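Local coordinates for flagellar hook-associated protein (Burkholderia pseudomallei, PDB 4UT1) that probably serves as a structural component of the bacterial flagellum, at the junction that joins the hook to the filament, at residues 84-87 and 88-92; 161-164 and 165-168; 278-281 and 282-285; 382-385 and 386-389. All blocks are in the same frame, centred on the assembly; numbering follows the deposited sequence.

Contact 1 of 4, residues 84-87 and 88-92; sequences AAQT and QGSSL
The flat amide of Q86 turns its oxygen-bearing end toward S90, while the amide of Q88, two residues further along, leads away from the helix and lies beside Q618 of helix 593-630. Q86 meets S90 through OE1, 3.3 Å from the S90 OG. The Q86 side chain reaches it because CG stands anti to the backbone N and the chain then bends at chi2 (69°), on toward the next turn. S90 OG also lies 3.2 Å from the Q86 backbone O, and that same carbonyl takes the S90 backbone N at 2.9 Å. Serine suits this place, since a short hydroxyl can sit close to the carbonyl one turn back. Around it runs the helical ladder: Q88 N to A84 O at 3.0 Å, G89 N to A85 O, and S91 N to T87 O, where the donor stands above the carbonyl plane. T87 directs OG1 to the S215 backbone O. Small A85 lets I625 of helix 593-630 come close, and the buried G89 lies near a bound 1,2-ethanediol. A85 O serves two donors, G89 N within the helix and the Q618 side chain from its neighbour. The chemistry implies a mixed flank, where apolar contact of A85 with I625 and of Q86 with V622 is joined by polar links to Q618 and S215.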
loop_
_atom_site.group_PDB
_atom_site.type_symbol
_atom_site.label_atom_id
_atom_site.label_comp_id
_atom_site.label_asym_id
_atom_site.label_seq_id
_atom_site.Cartn_x
_atom_site.Cartn_y
_atom_site.Cartn_z
ATOM N N ALA A 84 27.301 14.647 -21.009
ATOM C CA ALA A 84 26.805 14.447 -19.652
ATOM C C ALA A 84 25.666 15.411 -19.342
ATOM O O ALA A 84 24.654 15.024 -18.759
ATOM C CB ALA A 84 27.927 14.616 -18.646
ATOM N N ALA A 85 25.840 16.668 -19.726
ATOM C CA ALA A 85 24.820 17.679 -19.475
ATOM C C ALA A 85 23.558 17.344 -20.260
ATOM O O ALA A 85 22.448 17.385 -19.729
ATOM C CB ALA A 85 25.340 19.064 -19.843
ATOM N N GLN A 86 23.738 17.011 -21.534
ATOM C CA GLN A 86 22.616 16.645 -22.381
ATOM C C GLN A 86 21.855 15.455 -21.799
ATOM O O GLN A 86 20.622 15.463 -21.762
ATOM C CB GLN A 86 23.087 16.322 -23.806
ATOM C CG GLN A 86 21.967 15.805 -24.700
ATOM C CD GLN A 86 20.942 16.872 -25.032
ATOM O OE1 GLN A 86 19.854 16.919 -24.446
ATOM N NE2 GLN A 86 21.284 17.739 -25.974
ATOM N N THR A 87 22.580 14.436 -21.337
ATOM C CA THR A 87 21.920 13.223 -20.869
ATOM C C THR A 87 21.171 13.464 -19.550
ATOM O O THR A 87 20.123 12.863 -19.322
ATOM C CB THR A 87 22.915 12.043 -20.710
ATOM O OG1 THR A 87 22.198 10.805 -20.841
ATOM C CG2 THR A 87 23.618 12.079 -19.360
ATOM N N GLN A 88 21.690 14.356 -18.706
ATOM C CA GLN A 88 20.976 14.774 -17.495
ATOM C C GLN A 88 19.716 15.560 -17.856
ATOM O O GLN A 88 18.675 15.412 -17.214
ATOM C CB GLN A 88 21.887 15.616 -16.590
ATOM C CG GLN A 88 21.197 16.244 -15.360
ATOM C CD GLN A 88 20.671 15.224 -14.354
ATOM O OE1 GLN A 88 20.650 14.020 -14.620
ATOM N NE2 GLN A 88 20.237 15.710 -13.185
ATOM N N GLY A 89 19.806 16.385 -18.890
ATOM C CA GLY A 89 18.681 17.200 -19.306
ATOM C C GLY A 89 17.558 16.351 -19.871
ATOM O O GLY A 89 16.384 16.584 -19.578
ATOM N N SER A 90 17.922 15.374 -20.699
ATOM C CA SER A 90 16.952 14.457 -21.284
ATOM C C SER A 90 16.292 13.586 -20.210
ATOM O O SER A 90 15.108 13.278 -20.295
ATOM C CB SER A 90 17.618 13.570 -22.332
ATOM O OG SER A 90 18.115 14.351 -23.395
ATOM N N SER A 91 17.074 13.176 -19.219
ATOM C CA SER A 91 16.535 12.422 -18.097
ATOM C C SER A 91 15.514 13.252 -17.316
ATOM O O SER A 91 14.400 12.794 -17.054
ATOM C CB SER A 91 17.654 11.965 -17.170
ATOM O OG SER A 91 17.116 11.344 -16.016
ATOM N N LEU A 92 15.907 14.465 -16.942
ATOM C CA LEU A 92 15.020 15.354 -16.184
ATOM C C LEU A 92 13.743 15.688 -16.950
ATOM O O LEU A 92 12.665 15.743 -16.365
ATOM C CB LEU A 92 15.753 16.649 -15.810
ATOM C CG LEU A 92 16.827 16.468 -14.736
ATOM C CD1 LEU A 92 17.657 17.734 -14.567
ATOM C CD2 LEU A 92 16.174 16.060 -13.411
#

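Contact 2 of 4, residues 161-164 and 165-168; sequences LRQS and VNSQ
Q163 lays the end of its side chain across N166, its CD 3.9 Å from the N166 CB, and the two side chains cross at about a right angle. Their amide planes are 68° apart, and one bond joins them: N166 ND2 to Q163 OE1, 3.0 Å and nearly straight at 167°. OE1 lies close to the N166 amide plane, yet the donor stands above the Q163 carbonyl plane, away from its lone pairs. The fit depends on the bend of Q163 at chi2 (56°), which swings its amide forward along the helix, over N166. Asparagine is short enough to turn its amide beside its own helix, and both ends have further partners: ND2 reaches S258 O, and OD1 takes L260 N as well as a proton from a water. That water also donates to the R162 backbone O at 2.8 Å, bridging it to N166 OD1.

On another flank S164 OG gives a weak bond to Q168 OE1, 3.2 Å, one turn on. V165 packs its CG2 methyl 3.4 Å from the L161 backbone O, the carbonyl that also receives the V165 N. R162 sends its guanidinium away to salt bridges with D301 and E259 and a bond to Q304, so this charge is met by acids on other parts of the chain. L161 faces L300 and also helix 80-106. Side chains paired three and four residues apart in this way are typical of a long alpha-helix, here 134-193, which packs against helices 287-322 and 80-106 of FlgK.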
loop_
_atom_site.group_PDB
_atom_site.type_symbol
_atom_site.label_atom_id
_atom_site.label_comp_id
_atom_site.label_asym_id
_atom_site.label_seq_id
_atom_site.Cartn_x
_atom_site.Cartn_y
_atom_site.Cartn_z
ATOM N N LEU A 161 0.054 3.826 -17.300
ATOM C CA LEU A 161 1.316 4.543 -17.207
ATOM C C LEU A 161 2.498 3.575 -17.134
ATOM O O LEU A 161 3.537 3.796 -17.776
ATOM C CB LEU A 161 1.315 5.465 -15.988
ATOM C CG LEU A 161 0.512 6.756 -16.156
ATOM C CD1 LEU A 161 0.539 7.559 -14.872
ATOM C CD2 LEU A 161 1.072 7.567 -17.314
ATOM N N ARG A 162 2.336 2.502 -16.367
ATOM C CA ARG A 162 3.409 1.517 -16.220
ATOM C C ARG A 162 3.697 0.851 -17.561
ATOM O O ARG A 162 4.868 0.617 -17.921
ATOM C CB ARG A 162 3.067 0.471 -15.156
ATOM C CG ARG A 162 4.240 -0.476 -14.857
ATOM C CD ARG A 162 4.007 -1.301 -13.596
ATOM N NE ARG A 162 3.918 -0.458 -12.411
ATOM C CZ ARG A 162 2.788 -0.191 -11.763
ATOM N NH1 ARG A 162 1.633 -0.713 -12.168
ATOM N NH2 ARG A 162 2.819 0.594 -10.696
ATOM N N GLN A 163 2.643 0.578 -18.326
ATOM C CA GLN A 163 2.849 -0.025 -19.641
ATOM C C GLN A 163 3.391 0.993 -20.645
ATOM O O GLN A 163 4.189 0.638 -21.516
ATOM C CB GLN A 163 1.560 -0.653 -20.159
ATOM C CG GLN A 163 1.660 -1.144 -21.593
ATOM C CD GLN A 163 2.792 -2.121 -21.801
ATOM O OE1 GLN A 163 3.217 -2.812 -20.865
ATOM N NE2 GLN A 163 3.294 -2.192 -23.034
ATOM N N SER A 164 2.953 2.247 -20.531
ATOM C CA SER A 164 3.519 3.325 -21.336
ATOM C C SER A 164 5.028 3.400 -21.120
ATOM O O SER A 164 5.797 3.524 -22.078
ATOM C CB SER A 164 2.850 4.663 -21.003
ATOM O OG SER A 164 3.369 5.698 -21.817
ATOM N N VAL A 165 5.471 3.275 -19.873
ATOM C CA VAL A 165 6.908 3.228 -19.610
ATOM C C VAL A 165 7.562 2.029 -20.326
ATOM O O VAL A 165 8.600 2.180 -20.984
ATOM C CB VAL A 165 7.193 3.182 -18.090
ATOM C CG1 VAL A 165 8.667 2.836 -17.833
ATOM C CG2 VAL A 165 6.827 4.526 -17.471
ATOM N N ASN A 166 6.940 0.856 -20.244
ATOM C CA ASN A 166 7.438 -0.319 -20.967
ATOM C C ASN A 166 7.656 -0.057 -22.448
ATOM O O ASN A 166 8.729 -0.332 -22.997
ATOM C CB ASN A 166 6.473 -1.489 -20.810
ATOM C CG ASN A 166 6.599 -2.160 -19.457
ATOM O OD1 ASN A 166 7.606 -1.984 -18.774
ATOM N ND2 ASN A 166 5.590 -2.938 -19.070
ATOM N N SER A 167 6.629 0.471 -23.103
ATOM C CA SER A 167 6.731 0.741 -24.536
ATOM C C SER A 167 7.822 1.751 -24.853
ATOM O O SER A 167 8.568 1.588 -25.829
ATOM C CB SER A 167 5.389 1.212 -25.081
ATOM O OG SER A 167 4.513 0.104 -25.192
ATOM N N GLN A 168 7.937 2.778 -24.024
ATOM C CA GLN A 168 8.950 3.801 -24.256
ATOM C C GLN A 168 10.362 3.283 -24.022
ATOM O O GLN A 168 11.295 3.662 -24.748
ATOM C CB GLN A 168 8.683 5.022 -23.384
ATOM C CG GLN A 168 7.491 5.841 -23.887
ATOM C CD GLN A 168 7.208 7.046 -23.025
ATOM O OE1 GLN A 168 6.123 7.172 -22.464
ATOM N NE2 GLN A 168 8.172 7.944 -22.918
HETATM O O HOH W 1 7.190 -0.350 -16.672
#

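Contact 3 of 4, residues 278-281 and 282-285; sequences YLPD and VSLT. With EDO (1,2-ethanediol), chain O.
The P280 carbonyl O is gripped twice by S283: its OG donates at 2.7 Å, in the carbonyl plane and on a lone pair, while its backbone N comes at 2.9 Å from above that plane, 54° out of it. The backbone bond belongs to the turn itself; the hydroxyl joins it because OG sits between its own backbone N and carbonyl carbon (chi1 70°), which folds it back over the turn, with the P280 CD 3.5 Å away. L284 N then bonds to D281 O at 3.1 Å, again from above the carbonyl plane, and adds only a weak bond to P280 O. These bonds close a short 3-10 turn, and L284 follows as the centre of an inverse gamma turn.

The L284 side chain folds back over the start of the turn. Its CD1 lies 3.3 Å from the P280 O and also touches the L279 O and CB. The two leucine side chains cross at about a right angle. Leucine suits the place, for beyond this shell it rests on I262 of strand 260-265 and on L289 and L293 of helix 287-322. Proline, with no N-H to satisfy, suits the exposed entry to the turn.

Further out, D281 is held by a salt bridge from OD2 to R296 and a bond between OD1 and T261. A 1,2-ethanediol, probably from the crystallisation liquor, bonds both T261 and the L279 O, the latter at a doubtfully short distance. The chemistry implies a turn fixed chiefly by one shared acceptor, P280 O, with a buried L284 O that has no partner in the model.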
loop_
_atom_site.group_PDB
_atom_site.type_symbol
_atom_site.label_atom_id
_atom_site.label_comp_id
_atom_site.label_asym_id
_atom_site.label_seq_id
_atom_site.Cartn_x
_atom_site.Cartn_y
_atom_site.Cartn_z
ATOM N N TYR A 278 21.853 -8.785 -17.363
ATOM C CA TYR A 278 20.877 -7.885 -16.757
ATOM C C TYR A 278 21.534 -6.623 -16.227
ATOM O O TYR A 278 22.211 -6.667 -15.202
ATOM C CB TYR A 278 20.150 -8.550 -15.597
ATOM C CG TYR A 278 19.160 -9.629 -15.946
ATOM C CD1 TYR A 278 17.989 -9.338 -16.630
ATOM C CD2 TYR A 278 19.370 -10.935 -15.524
ATOM C CE1 TYR A 278 17.067 -10.334 -16.922
ATOM C CE2 TYR A 278 18.461 -11.931 -15.800
ATOM C CZ TYR A 278 17.314 -11.631 -16.501
ATOM O OH TYR A 278 16.421 -12.644 -16.771
ATOM N N LEU A 279 21.298 -5.496 -16.884
ATOM C CA LEU A 279 21.792 -4.219 -16.386
ATOM C C LEU A 279 20.837 -3.648 -15.327
ATOM O O LEU A 279 19.657 -3.426 -15.606
ATOM C CB LEU A 279 21.958 -3.230 -17.536
ATOM C CG LEU A 279 22.572 -3.781 -18.826
ATOM C CD1 LEU A 279 22.664 -2.691 -19.872
ATOM C CD2 LEU A 279 23.944 -4.391 -18.565
ATOM N N PRO A 280 21.344 -3.405 -14.109
ATOM C CA PRO A 280 20.523 -2.886 -13.005
ATOM C C PRO A 280 19.890 -1.541 -13.349
ATOM O O PRO A 280 20.598 -0.677 -13.864
ATOM C CB PRO A 280 21.526 -2.727 -11.859
ATOM C CG PRO A 280 22.690 -3.604 -12.236
ATOM C CD PRO A 280 22.758 -3.570 -13.726
ATOM N N ASP A 281 18.600 -1.365 -13.072
ATOM C CA ASP A 281 17.918 -0.097 -13.364
ATOM C C ASP A 281 18.706 1.098 -12.831
ATOM O O ASP A 281 18.856 2.116 -13.508
ATOM C CB ASP A 281 16.504 -0.080 -12.768
ATOM C CG ASP A 281 15.547 -1.007 -13.493
ATOM O OD1 ASP A 281 15.980 -1.744 -14.400
ATOM O OD2 ASP A 281 14.355 -1.010 -13.140
ATOM N N VAL A 282 19.218 0.957 -11.614
ATOM C CA VAL A 282 19.898 2.056 -10.945
ATOM C C VAL A 282 21.196 2.472 -11.650
ATOM O O VAL A 282 21.653 3.603 -11.493
ATOM C CB VAL A 282 20.204 1.693 -9.479
ATOM C CG1 VAL A 282 21.199 0.526 -9.411
ATOM C CG2 VAL A 282 20.728 2.905 -8.726
ATOM N N SER A 283 21.791 1.569 -12.426
ATOM C CA SER A 283 23.035 1.878 -13.120
ATOM C C SER A 283 22.772 2.598 -14.450
ATOM O O SER A 283 23.667 3.226 -15.034
ATOM C CB SER A 283 23.831 0.599 -13.384
ATOM O OG SER A 283 23.178 -0.204 -14.360
ATOM N N LEU A 284 21.538 2.482 -14.924
ATOM C CA LEU A 284 21.146 2.995 -16.237
ATOM C C LEU A 284 20.692 4.443 -16.162
ATOM O O LEU A 284 19.563 4.771 -16.507
ATOM C CB LEU A 284 20.034 2.124 -16.818
ATOM C CG LEU A 284 20.492 0.730 -17.252
ATOM C CD1 LEU A 284 19.435 -0.332 -16.957
ATOM C CD2 LEU A 284 20.828 0.751 -18.724
ATOM N N THR A 285 21.584 5.310 -15.710
ATOM C CA THR A 285 21.276 6.724 -15.596
ATOM C C THR A 285 21.394 7.473 -16.919
ATOM O O THR A 285 22.029 7.006 -17.872
ATOM C CB THR A 285 22.199 7.398 -14.593
ATOM O OG1 THR A 285 23.554 7.080 -14.935
ATOM C CG2 THR A 285 21.900 6.904 -13.199
HETATM C C1 EDO O . 18.684 -6.297 -13.166
HETATM O O1 EDO O . 18.013 -7.496 -12.770
HETATM C C2 EDO O . 17.648 -5.329 -13.717
HETATM O O2 EDO O . 17.890 -5.124 -15.118
#

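Contact 4 of 4, residues 382-385 and 386-389; sequences LTDR and ATGS
D384 and the residues just beyond it form the tight part of this turn. Its OD1 accepts A386 N at 2.9 Å, met nearly along the C-O axis, and more weakly T387 N at 3.3 Å; the first of these makes an Asx turn. With CG opposite the backbone N (chi1 -173°), the carboxylate is carried over the loop, where two N-H groups point toward it. Aspartate suits the place because its short arm can set one oxygen over both N-H groups. The backbone clamps the same residue: D384 N bonds to S389 O at 2.9 Å, and G388 N bonds to D384 O at 2.7 Å. The loop R385 to G388 is thus that of a 4:6 hairpin, and G388 takes the positive phi (81°) that glycine adopts readily. T387 OG1 lies 3.4 Å from the D384 CB and accepts the S389 N at 3.1 Å, forming an ST turn. T383 adds its CG2 methyl, 3.4 Å from the G388 O.

The other side is looser. The S389 side chain is exposed and comes no nearer than 5.0 Å to residues 382-385, and beyond CB the R385 side chain leads away to a weak bond with S255. D384 OD2 likewise has a weak bond to S369.

Beyond the turn the hairpin joins strand 380-384 to strand 390-394, with L382 paired to V391 and G392. On the other edge, T383 pairs with A372 of strand 371-375, and L382 packs on Y371 and L373 of that strand. The turn links the outermost strand 390-394 to its neighbour in the antiparallel sheet.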
loop_
_atom_site.group_PDB
_atom_site.type_symbol
_atom_site.label_atom_id
_atom_site.label_comp_id
_atom_site.label_asym_id
_atom_site.label_seq_id
_atom_site.Cartn_x
_atom_site.Cartn_y
_atom_site.Cartn_z
ATOM N N LEU A 382 14.157 -8.338 4.487
ATOM C CA LEU A 382 13.149 -7.596 3.740
ATOM C C LEU A 382 13.719 -6.236 3.400
ATOM O O LEU A 382 14.068 -5.460 4.291
ATOM C CB LEU A 382 11.853 -7.450 4.550
ATOM C CG LEU A 382 10.646 -6.945 3.751
ATOM C CD1 LEU A 382 10.091 -8.064 2.890
ATOM C CD2 LEU A 382 9.566 -6.393 4.670
ATOM N N THR A 383 13.810 -5.946 2.106
ATOM C CA THR A 383 14.331 -4.678 1.635
ATOM C C THR A 383 13.250 -3.877 0.908
ATOM O O THR A 383 12.474 -4.430 0.131
ATOM C CB THR A 383 15.521 -4.894 0.693
ATOM O OG1 THR A 383 16.510 -5.691 1.369
ATOM C CG2 THR A 383 16.126 -3.573 0.294
ATOM N N ASP A 384 13.195 -2.584 1.197
ATOM C CA ASP A 384 12.308 -1.654 0.496
ATOM C C ASP A 384 12.859 -1.413 -0.909
ATOM O O ASP A 384 13.997 -0.965 -1.062
ATOM C CB ASP A 384 12.192 -0.348 1.291
ATOM C CG ASP A 384 11.161 0.598 0.723
ATOM O OD1 ASP A 384 11.211 0.876 -0.487
ATOM O OD2 ASP A 384 10.317 1.080 1.498
ATOM N N ARG A 385 12.060 -1.715 -1.932
ATOM C CA ARG A 385 12.537 -1.671 -3.315
ATOM C C ARG A 385 12.716 -0.251 -3.859
ATOM O O ARG A 385 13.441 -0.046 -4.826
ATOM C CB ARG A 385 11.585 -2.460 -4.224
ATOM C CG ARG A 385 11.816 -3.971 -4.203
ATOM C CD ARG A 385 10.708 -4.732 -4.927
ATOM N NE ARG A 385 10.500 -4.321 -6.325
ATOM C CZ ARG A 385 11.163 -4.796 -7.380
ATOM N NH1 ARG A 385 12.145 -5.685 -7.237
ATOM N NH2 ARG A 385 10.860 -4.349 -8.599
ATOM N N ALA A 386 12.051 0.721 -3.246
ATOM C CA ALA A 386 12.129 2.106 -3.696
ATOM C C ALA A 386 13.399 2.787 -3.194
ATOM O O ALA A 386 14.052 3.549 -3.922
ATOM C CB ALA A 386 10.896 2.885 -3.229
ATOM N N THR A 387 13.746 2.498 -1.949
ATOM C CA THR A 387 14.858 3.166 -1.283
ATOM C C THR A 387 16.103 2.288 -1.193
ATOM O O THR A 387 17.217 2.790 -1.046
ATOM C CB THR A 387 14.475 3.593 0.140
ATOM O OG1 THR A 387 14.201 2.429 0.927
ATOM C CG2 THR A 387 13.236 4.479 0.128
ATOM N N GLY A 388 15.907 0.978 -1.258
ATOM C CA GLY A 388 16.996 0.043 -1.072
ATOM C C GLY A 388 17.318 -0.203 0.390
ATOM O O GLY A 388 18.223 -0.967 0.705
ATOM N N SER A 389 16.578 0.430 1.297
ATOM C CA SER A 389 16.865 0.273 2.722
ATOM C C SER A 389 16.281 -1.008 3.302
ATOM O O SER A 389 15.158 -1.395 2.999
ATOM C CB SER A 389 16.347 1.475 3.507
ATOM O OG SER A 389 17.083 2.638 3.170
#

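Overall arrangement
The four contacts follow one another along the chain without touching. Contacts 1 and 3 come closest, about 5 Å between nearest atoms, with centres 16 Å apart; T87 is also joined by a backbone bond to G287, just beyond contact 3. Contacts 2 and 3, about 8 Å apart at their nearest atoms, share R296, which salt-bridges D281 and touches N166, while strand 260-265 meets both. Contact 4 lies in the D2-like domain, about 7 Å from contact 3 and 9 Å from contact 2 at nearest atoms. 1,2-Ethanediol, probably from the crystallisation liquor, is bound at contact 3 and also found near G89 and near Q168. Contacts 1 and 2 lie on helices, contacts 3 and 4 on turns after strands.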